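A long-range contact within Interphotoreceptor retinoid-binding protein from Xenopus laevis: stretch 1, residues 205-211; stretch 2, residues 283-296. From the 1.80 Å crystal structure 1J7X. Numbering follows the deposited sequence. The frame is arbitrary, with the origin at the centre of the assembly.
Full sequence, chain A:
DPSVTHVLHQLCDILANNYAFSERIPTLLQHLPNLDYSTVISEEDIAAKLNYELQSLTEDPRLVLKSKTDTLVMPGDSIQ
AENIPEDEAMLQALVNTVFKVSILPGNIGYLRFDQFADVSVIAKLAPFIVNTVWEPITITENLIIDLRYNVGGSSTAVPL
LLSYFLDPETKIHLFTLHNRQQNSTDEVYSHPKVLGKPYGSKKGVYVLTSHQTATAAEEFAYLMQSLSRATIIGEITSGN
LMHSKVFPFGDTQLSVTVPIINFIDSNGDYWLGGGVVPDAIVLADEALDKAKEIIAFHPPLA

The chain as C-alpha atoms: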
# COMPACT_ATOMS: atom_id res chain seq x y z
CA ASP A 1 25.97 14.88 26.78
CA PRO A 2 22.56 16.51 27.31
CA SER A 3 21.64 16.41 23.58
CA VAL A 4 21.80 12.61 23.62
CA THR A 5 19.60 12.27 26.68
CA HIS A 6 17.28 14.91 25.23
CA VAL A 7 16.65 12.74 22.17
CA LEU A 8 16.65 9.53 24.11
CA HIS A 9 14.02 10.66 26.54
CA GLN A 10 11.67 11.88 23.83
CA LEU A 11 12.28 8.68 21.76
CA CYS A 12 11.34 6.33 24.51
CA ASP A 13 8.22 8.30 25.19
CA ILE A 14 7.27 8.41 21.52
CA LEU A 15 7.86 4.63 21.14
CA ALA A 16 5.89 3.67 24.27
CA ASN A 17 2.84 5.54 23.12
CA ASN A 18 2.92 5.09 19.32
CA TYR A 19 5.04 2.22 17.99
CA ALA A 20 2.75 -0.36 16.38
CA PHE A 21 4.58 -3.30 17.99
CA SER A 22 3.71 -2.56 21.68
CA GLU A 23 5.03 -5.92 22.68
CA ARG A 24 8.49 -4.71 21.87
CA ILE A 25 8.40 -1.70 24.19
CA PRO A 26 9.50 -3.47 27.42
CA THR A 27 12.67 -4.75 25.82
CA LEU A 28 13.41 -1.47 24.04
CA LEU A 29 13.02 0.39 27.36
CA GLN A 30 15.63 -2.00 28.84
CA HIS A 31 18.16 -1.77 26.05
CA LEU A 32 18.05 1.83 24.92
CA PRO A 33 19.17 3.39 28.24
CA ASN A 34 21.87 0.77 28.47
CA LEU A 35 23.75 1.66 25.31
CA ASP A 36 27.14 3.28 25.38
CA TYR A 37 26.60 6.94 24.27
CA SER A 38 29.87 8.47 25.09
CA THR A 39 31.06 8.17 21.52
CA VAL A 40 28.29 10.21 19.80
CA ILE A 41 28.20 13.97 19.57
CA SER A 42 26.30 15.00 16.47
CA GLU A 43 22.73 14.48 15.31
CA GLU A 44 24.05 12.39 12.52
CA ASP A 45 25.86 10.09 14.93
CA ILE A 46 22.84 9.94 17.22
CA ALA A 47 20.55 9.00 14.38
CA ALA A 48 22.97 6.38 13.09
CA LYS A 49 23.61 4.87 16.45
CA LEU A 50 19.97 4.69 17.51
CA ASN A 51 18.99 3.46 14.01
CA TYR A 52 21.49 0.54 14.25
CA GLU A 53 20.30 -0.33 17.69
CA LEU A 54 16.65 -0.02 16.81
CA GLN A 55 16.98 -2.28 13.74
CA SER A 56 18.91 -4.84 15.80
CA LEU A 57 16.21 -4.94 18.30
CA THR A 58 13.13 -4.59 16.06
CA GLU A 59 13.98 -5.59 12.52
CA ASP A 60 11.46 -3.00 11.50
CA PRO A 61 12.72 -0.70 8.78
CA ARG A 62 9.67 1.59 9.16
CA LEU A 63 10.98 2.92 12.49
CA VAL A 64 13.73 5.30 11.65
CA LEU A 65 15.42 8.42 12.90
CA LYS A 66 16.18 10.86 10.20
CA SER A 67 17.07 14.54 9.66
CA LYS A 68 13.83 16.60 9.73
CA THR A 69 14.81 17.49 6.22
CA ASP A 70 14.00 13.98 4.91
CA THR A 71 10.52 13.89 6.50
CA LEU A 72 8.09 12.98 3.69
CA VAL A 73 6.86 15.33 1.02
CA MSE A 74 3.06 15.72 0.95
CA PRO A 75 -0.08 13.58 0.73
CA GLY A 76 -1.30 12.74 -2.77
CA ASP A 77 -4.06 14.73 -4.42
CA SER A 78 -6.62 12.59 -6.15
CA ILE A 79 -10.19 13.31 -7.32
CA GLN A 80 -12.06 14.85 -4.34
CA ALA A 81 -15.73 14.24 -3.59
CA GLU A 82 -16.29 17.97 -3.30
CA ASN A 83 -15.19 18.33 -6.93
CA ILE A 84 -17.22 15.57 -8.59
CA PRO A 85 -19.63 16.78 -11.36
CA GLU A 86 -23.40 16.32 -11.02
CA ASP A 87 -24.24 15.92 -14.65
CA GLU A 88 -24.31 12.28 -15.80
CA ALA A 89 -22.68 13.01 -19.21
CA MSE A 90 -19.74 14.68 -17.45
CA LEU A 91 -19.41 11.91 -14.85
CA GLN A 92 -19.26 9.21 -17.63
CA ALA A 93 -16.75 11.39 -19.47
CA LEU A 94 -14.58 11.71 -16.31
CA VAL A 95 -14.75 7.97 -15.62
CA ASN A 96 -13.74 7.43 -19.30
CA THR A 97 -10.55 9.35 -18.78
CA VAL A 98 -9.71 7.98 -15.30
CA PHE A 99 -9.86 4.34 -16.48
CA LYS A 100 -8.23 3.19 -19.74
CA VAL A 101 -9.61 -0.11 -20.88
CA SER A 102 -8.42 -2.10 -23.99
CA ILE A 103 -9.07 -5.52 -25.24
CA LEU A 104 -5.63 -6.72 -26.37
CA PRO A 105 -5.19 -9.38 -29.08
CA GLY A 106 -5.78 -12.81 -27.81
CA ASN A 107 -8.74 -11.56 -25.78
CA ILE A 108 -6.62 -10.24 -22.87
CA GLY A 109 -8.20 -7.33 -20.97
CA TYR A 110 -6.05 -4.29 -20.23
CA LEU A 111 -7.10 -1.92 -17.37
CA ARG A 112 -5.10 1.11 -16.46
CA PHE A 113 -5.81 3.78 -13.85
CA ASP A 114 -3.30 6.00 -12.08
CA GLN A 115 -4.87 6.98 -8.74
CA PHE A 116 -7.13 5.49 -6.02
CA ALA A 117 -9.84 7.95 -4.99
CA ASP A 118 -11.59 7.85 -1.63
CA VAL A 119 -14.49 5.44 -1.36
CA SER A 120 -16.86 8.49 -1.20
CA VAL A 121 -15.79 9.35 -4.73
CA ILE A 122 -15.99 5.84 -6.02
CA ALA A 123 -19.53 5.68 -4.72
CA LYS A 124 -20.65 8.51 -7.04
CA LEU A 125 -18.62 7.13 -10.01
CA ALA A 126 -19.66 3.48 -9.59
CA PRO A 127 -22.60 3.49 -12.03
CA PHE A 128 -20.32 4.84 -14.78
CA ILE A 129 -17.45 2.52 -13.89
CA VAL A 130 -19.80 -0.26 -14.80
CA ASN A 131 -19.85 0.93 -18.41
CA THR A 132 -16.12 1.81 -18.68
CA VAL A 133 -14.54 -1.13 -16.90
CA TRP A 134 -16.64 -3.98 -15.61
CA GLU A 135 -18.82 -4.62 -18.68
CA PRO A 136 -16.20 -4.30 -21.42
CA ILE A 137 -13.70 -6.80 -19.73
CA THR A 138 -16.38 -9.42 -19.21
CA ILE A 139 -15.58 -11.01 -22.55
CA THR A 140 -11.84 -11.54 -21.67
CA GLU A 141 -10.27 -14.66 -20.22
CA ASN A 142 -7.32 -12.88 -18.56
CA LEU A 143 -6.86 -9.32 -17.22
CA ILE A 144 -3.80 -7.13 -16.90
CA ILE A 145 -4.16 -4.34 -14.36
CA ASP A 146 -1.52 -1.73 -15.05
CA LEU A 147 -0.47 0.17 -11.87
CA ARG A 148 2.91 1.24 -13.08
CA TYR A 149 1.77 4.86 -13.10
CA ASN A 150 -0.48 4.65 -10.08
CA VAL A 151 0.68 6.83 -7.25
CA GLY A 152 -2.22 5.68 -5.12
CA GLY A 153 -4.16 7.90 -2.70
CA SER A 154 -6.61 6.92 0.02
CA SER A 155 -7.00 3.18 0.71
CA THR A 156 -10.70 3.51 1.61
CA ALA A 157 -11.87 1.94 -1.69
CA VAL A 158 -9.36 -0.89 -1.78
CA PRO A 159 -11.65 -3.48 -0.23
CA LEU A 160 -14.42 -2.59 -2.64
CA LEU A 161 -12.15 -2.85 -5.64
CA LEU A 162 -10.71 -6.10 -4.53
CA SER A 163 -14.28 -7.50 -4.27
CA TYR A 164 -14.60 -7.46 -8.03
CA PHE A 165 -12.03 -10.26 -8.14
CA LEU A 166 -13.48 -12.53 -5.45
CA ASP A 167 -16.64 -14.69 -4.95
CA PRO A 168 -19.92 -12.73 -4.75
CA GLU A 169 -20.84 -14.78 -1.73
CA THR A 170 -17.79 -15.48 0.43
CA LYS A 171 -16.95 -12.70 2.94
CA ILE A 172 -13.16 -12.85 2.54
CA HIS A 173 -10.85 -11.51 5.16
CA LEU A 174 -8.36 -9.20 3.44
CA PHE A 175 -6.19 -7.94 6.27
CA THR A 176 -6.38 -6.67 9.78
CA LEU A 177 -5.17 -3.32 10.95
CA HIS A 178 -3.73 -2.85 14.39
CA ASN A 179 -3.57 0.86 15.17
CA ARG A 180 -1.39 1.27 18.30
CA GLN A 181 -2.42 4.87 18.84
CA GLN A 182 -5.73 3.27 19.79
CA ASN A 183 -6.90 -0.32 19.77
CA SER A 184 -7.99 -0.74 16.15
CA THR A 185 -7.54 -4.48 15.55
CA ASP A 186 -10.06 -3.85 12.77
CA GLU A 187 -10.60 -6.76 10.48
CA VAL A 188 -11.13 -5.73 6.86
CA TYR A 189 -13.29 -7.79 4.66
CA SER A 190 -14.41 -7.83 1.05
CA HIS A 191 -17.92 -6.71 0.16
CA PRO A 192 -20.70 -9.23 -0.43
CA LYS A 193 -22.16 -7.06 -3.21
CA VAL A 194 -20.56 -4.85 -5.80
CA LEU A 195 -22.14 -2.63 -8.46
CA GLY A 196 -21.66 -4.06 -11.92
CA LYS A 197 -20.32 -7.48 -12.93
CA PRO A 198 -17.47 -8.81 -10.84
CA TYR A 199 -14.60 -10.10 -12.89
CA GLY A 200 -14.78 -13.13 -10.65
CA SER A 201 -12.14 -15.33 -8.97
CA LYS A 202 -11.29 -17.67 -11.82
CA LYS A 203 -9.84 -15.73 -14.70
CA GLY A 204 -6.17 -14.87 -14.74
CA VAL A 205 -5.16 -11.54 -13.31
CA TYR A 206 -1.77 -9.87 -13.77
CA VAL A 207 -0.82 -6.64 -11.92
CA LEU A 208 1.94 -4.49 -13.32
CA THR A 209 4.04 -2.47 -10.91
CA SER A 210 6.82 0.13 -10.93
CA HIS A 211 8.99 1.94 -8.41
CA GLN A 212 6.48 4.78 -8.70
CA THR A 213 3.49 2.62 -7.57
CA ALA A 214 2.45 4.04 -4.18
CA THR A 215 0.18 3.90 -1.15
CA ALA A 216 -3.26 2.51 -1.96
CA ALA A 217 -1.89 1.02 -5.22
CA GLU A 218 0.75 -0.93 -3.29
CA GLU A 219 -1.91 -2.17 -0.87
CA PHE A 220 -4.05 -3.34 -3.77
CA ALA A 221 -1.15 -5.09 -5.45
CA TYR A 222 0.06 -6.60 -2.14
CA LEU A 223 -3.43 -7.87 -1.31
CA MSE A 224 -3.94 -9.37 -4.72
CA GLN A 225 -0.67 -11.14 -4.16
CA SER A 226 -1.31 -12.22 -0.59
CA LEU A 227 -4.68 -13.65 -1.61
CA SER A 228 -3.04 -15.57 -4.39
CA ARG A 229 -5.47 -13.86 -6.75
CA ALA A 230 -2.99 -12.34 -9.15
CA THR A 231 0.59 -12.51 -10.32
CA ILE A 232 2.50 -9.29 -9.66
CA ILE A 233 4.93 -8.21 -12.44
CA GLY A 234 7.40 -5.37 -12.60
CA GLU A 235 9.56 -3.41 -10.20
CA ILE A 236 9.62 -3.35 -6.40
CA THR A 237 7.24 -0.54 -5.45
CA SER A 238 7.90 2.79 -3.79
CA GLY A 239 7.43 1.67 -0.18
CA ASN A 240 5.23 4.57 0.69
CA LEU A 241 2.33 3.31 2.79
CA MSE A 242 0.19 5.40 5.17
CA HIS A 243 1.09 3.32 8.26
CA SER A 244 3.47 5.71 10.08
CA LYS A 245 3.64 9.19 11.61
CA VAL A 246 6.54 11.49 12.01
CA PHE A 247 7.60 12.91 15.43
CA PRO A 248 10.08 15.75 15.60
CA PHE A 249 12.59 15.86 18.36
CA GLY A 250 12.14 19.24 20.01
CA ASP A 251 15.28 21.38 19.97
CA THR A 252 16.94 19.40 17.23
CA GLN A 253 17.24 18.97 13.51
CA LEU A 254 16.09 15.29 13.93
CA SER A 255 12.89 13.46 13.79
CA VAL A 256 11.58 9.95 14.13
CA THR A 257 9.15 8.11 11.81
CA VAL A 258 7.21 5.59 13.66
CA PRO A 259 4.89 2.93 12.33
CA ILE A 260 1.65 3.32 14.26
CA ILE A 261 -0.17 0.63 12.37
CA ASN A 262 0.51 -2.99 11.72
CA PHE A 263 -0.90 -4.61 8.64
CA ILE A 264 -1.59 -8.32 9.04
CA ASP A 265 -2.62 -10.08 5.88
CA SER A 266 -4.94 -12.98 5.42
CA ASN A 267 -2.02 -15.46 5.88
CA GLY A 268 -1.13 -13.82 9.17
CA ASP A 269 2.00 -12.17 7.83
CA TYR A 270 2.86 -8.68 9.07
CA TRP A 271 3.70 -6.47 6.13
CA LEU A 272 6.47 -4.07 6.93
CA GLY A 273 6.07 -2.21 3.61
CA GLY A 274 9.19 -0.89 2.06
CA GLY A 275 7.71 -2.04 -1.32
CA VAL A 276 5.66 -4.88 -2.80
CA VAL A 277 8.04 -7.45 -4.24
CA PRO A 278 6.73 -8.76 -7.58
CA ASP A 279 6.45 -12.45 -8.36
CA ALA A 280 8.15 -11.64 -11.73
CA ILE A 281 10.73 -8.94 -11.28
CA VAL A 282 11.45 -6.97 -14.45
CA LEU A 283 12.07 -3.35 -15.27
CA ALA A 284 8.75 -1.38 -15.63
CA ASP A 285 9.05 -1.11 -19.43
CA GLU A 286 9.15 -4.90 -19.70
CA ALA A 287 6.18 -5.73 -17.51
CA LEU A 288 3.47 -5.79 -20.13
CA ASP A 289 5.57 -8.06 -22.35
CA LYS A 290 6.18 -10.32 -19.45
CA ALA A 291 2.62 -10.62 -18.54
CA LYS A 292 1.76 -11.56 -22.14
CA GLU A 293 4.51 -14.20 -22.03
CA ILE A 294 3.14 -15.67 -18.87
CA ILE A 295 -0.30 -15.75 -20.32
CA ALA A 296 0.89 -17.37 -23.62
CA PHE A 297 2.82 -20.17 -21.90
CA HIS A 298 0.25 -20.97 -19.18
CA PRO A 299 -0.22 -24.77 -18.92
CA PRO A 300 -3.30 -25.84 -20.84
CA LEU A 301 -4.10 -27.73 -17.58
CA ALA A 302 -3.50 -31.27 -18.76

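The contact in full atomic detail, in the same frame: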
# COMPACT_ATOMS: atom_id res chain seq x y z
N VAL A 205 -5.37 -12.92 -13.58
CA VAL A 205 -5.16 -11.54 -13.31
C VAL A 205 -3.66 -11.26 -13.08
O VAL A 205 -2.99 -11.98 -12.30
CB VAL A 205 -5.96 -11.04 -12.11
CG1 VAL A 205 -5.71 -9.53 -11.93
CG2 VAL A 205 -7.47 -11.30 -12.27
N TYR A 206 -3.16 -10.31 -13.79
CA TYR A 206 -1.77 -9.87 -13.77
C TYR A 206 -1.64 -8.39 -13.47
O TYR A 206 -2.21 -7.58 -14.18
CB TYR A 206 -1.14 -10.22 -15.08
CG TYR A 206 -1.27 -11.69 -15.38
CD1 TYR A 206 -2.42 -12.20 -15.97
CD2 TYR A 206 -0.28 -12.61 -14.97
CE1 TYR A 206 -2.61 -13.57 -16.20
CE2 TYR A 206 -0.41 -13.92 -15.24
CZ TYR A 206 -1.61 -14.43 -15.82
OH TYR A 206 -1.72 -15.80 -15.98
N VAL A 207 -0.97 -8.02 -12.34
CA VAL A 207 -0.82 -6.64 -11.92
C VAL A 207 0.55 -6.14 -12.18
O VAL A 207 1.52 -6.78 -11.78
CB VAL A 207 -1.12 -6.50 -10.43
CG1 VAL A 207 -1.04 -5.10 -10.03
CG2 VAL A 207 -2.51 -7.06 -10.15
N LEU A 208 0.68 -5.08 -12.94
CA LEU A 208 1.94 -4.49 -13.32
C LEU A 208 2.31 -3.43 -12.32
O LEU A 208 1.53 -2.50 -12.03
CB LEU A 208 1.88 -3.88 -14.73
CG LEU A 208 1.32 -4.76 -15.85
CD1 LEU A 208 1.58 -4.03 -17.17
CD2 LEU A 208 1.84 -6.12 -15.88
N THR A 209 3.57 -3.45 -11.84
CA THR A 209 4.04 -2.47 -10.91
C THR A 209 5.34 -1.81 -11.30
O THR A 209 6.12 -2.41 -12.05
CB THR A 209 4.29 -3.12 -9.49
OG1 THR A 209 5.30 -4.15 -9.68
CG2 THR A 209 2.97 -3.70 -8.93
N SER A 210 5.58 -0.64 -10.76
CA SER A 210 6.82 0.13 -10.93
C SER A 210 7.27 0.68 -9.57
O SER A 210 6.50 0.72 -8.60
CB SER A 210 6.70 1.34 -11.91
OG SER A 210 6.03 2.43 -11.40
N HIS A 211 8.49 1.26 -9.56
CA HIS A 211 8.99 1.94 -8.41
C HIS A 211 8.17 3.15 -8.06
O HIS A 211 8.31 3.66 -6.97
CB HIS A 211 10.42 2.37 -8.61
CG HIS A 211 10.60 3.39 -9.71
ND1 HIS A 211 10.71 4.75 -9.45
CD2 HIS A 211 10.75 3.25 -11.05
CE1 HIS A 211 10.84 5.40 -10.60
NE2 HIS A 211 10.83 4.52 -11.58
N LEU A 283 12.14 -4.81 -15.26
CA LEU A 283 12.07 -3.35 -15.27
C LEU A 283 10.61 -2.99 -15.78
O LEU A 283 9.97 -3.77 -16.52
CB LEU A 283 13.11 -2.75 -16.26
CG LEU A 283 14.48 -2.37 -15.62
CD1 LEU A 283 14.97 -3.51 -14.94
CD2 LEU A 283 15.52 -1.99 -16.73
N ALA A 284 10.16 -1.84 -15.35
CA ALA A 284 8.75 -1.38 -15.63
C ALA A 284 8.38 -1.44 -17.11
O ALA A 284 7.38 -1.98 -17.45
CB ALA A 284 8.58 -0.01 -15.10
N ASP A 285 9.30 -1.05 -17.97
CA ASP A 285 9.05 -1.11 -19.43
C ASP A 285 8.86 -2.50 -19.96
O ASP A 285 8.34 -2.69 -21.06
CB ASP A 285 10.17 -0.46 -20.18
CG ASP A 285 10.34 0.94 -19.88
OD1 ASP A 285 9.34 1.65 -19.68
OD2 ASP A 285 11.50 1.47 -19.82
N GLU A 286 9.28 -3.51 -19.26
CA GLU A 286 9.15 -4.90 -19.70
C GLU A 286 7.99 -5.66 -19.13
O GLU A 286 7.75 -6.79 -19.52
CB GLU A 286 10.50 -5.64 -19.31
CG GLU A 286 11.77 -4.83 -19.68
CD GLU A 286 13.11 -5.56 -19.25
OE1 GLU A 286 14.25 -5.06 -19.45
OE2 GLU A 286 13.03 -6.67 -18.66
N ALA A 287 7.25 -5.04 -18.22
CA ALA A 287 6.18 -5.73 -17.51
C ALA A 287 5.02 -6.19 -18.30
O ALA A 287 4.47 -7.28 -18.08
CB ALA A 287 5.73 -4.86 -16.32
N LEU A 288 4.63 -5.39 -19.27
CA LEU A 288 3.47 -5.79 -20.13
C LEU A 288 3.86 -6.97 -21.01
O LEU A 288 3.12 -7.92 -21.12
CB LEU A 288 3.00 -4.58 -20.97
CG LEU A 288 1.75 -4.86 -21.80
CD1 LEU A 288 0.61 -5.39 -20.99
CD2 LEU A 288 1.42 -3.54 -22.56
N ASP A 289 5.05 -6.92 -21.56
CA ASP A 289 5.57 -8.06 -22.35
C ASP A 289 5.69 -9.32 -21.59
O ASP A 289 5.27 -10.42 -22.02
CB ASP A 289 6.91 -7.75 -22.93
CG ASP A 289 6.83 -6.82 -24.16
OD1 ASP A 289 5.71 -6.77 -24.74
OD2 ASP A 289 7.78 -6.06 -24.47
N LYS A 290 6.15 -9.19 -20.35
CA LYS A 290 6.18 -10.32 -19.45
C LYS A 290 4.88 -10.95 -19.07
O LYS A 290 4.69 -12.18 -19.08
CB LYS A 290 6.97 -9.91 -18.19
CG LYS A 290 7.22 -11.02 -17.25
CD LYS A 290 8.27 -12.00 -17.76
CE LYS A 290 8.60 -13.11 -16.85
NZ LYS A 290 9.72 -13.98 -17.52
N ALA A 291 3.87 -10.14 -18.81
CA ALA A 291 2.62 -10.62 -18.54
C ALA A 291 2.00 -11.43 -19.71
O ALA A 291 1.47 -12.48 -19.54
CB ALA A 291 1.70 -9.38 -18.24
N LYS A 292 2.19 -10.92 -20.88
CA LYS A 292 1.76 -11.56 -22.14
C LYS A 292 2.49 -12.90 -22.32
O LYS A 292 1.82 -13.84 -22.67
CB LYS A 292 1.99 -10.65 -23.29
CG LYS A 292 1.00 -9.41 -23.36
CD LYS A 292 1.48 -8.35 -24.41
CE LYS A 292 0.51 -7.27 -24.58
NZ LYS A 292 1.00 -6.17 -25.44
N GLU A 293 3.78 -12.95 -22.02
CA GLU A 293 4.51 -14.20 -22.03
C GLU A 293 3.91 -15.19 -21.10
O GLU A 293 3.64 -16.39 -21.48
CB GLU A 293 5.97 -14.00 -21.59
CG GLU A 293 6.69 -12.85 -22.18
CD GLU A 293 8.16 -12.78 -21.71
OE1 GLU A 293 8.70 -11.58 -21.75
OE2 GLU A 293 8.74 -13.90 -21.29
N ILE A 294 3.72 -14.79 -19.84
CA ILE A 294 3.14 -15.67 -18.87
C ILE A 294 1.82 -16.25 -19.30
O ILE A 294 1.55 -17.46 -19.14
CB ILE A 294 3.00 -15.02 -17.46
CG1 ILE A 294 4.30 -14.51 -16.99
CG2 ILE A 294 2.39 -15.97 -16.55
CD1 ILE A 294 5.34 -15.49 -16.91
N ILE A 295 0.95 -15.37 -19.82
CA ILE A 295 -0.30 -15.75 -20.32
C ILE A 295 -0.17 -16.81 -21.46
O ILE A 295 -0.90 -17.81 -21.44
CB ILE A 295 -1.05 -14.54 -20.79
CG1 ILE A 295 -1.32 -13.63 -19.58
CG2 ILE A 295 -2.43 -15.04 -21.39
CD1 ILE A 295 -1.85 -12.19 -19.87
N ALA A 296 0.69 -16.53 -22.40
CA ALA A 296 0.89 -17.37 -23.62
C ALA A 296 1.39 -18.78 -23.32
O ALA A 296 0.87 -19.76 -23.92
CB ALA A 296 1.81 -16.76 -24.54

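Strand 205–209 lies against helix 287–296 in a nearly antiparallel arrangement: their axes run at 161° and approach to 8.9 Å. No hydrogen bond crosses between the two stretches, so the contact, which buries 388 Å² in total, rests on apolar packing. The alternation of the strand decides which residues take part. Val 205 directs its CA-to-CB bond away from the helix, whereas Tyr 206 directs its own toward it. The Tyr 206 ring reaches the C-terminal part of the helix, where Ile 295 CG1 lies over one face, 4.0 Å from the ring centroid, in a CH-pi contact. Tyr 206 CE2 also meets Ile 294 CG2 at 3.7 Å, while at the base of the side chain Tyr 206 CB packs 4.3 Å from Ala 291 CB. Val 207 again turns away, and Leu 208 returns to the interface one helical turn earlier. Its CD2 methyl sits near two alanines, 4.1 Å from Ala 287 CB and 4.0 Å from Ala 291 CB; the small side chains let the backbones come close, with Leu 208 CA and Ala 287 CA 6.1 Å apart. Leu 208 CD1 packs against Leu 288 CB at 4.1 Å. Thr 209 points away. Beyond the strand, Ser 210 CB touches Ala 284 CB at 3.9 Å, and His 211 makes no contact.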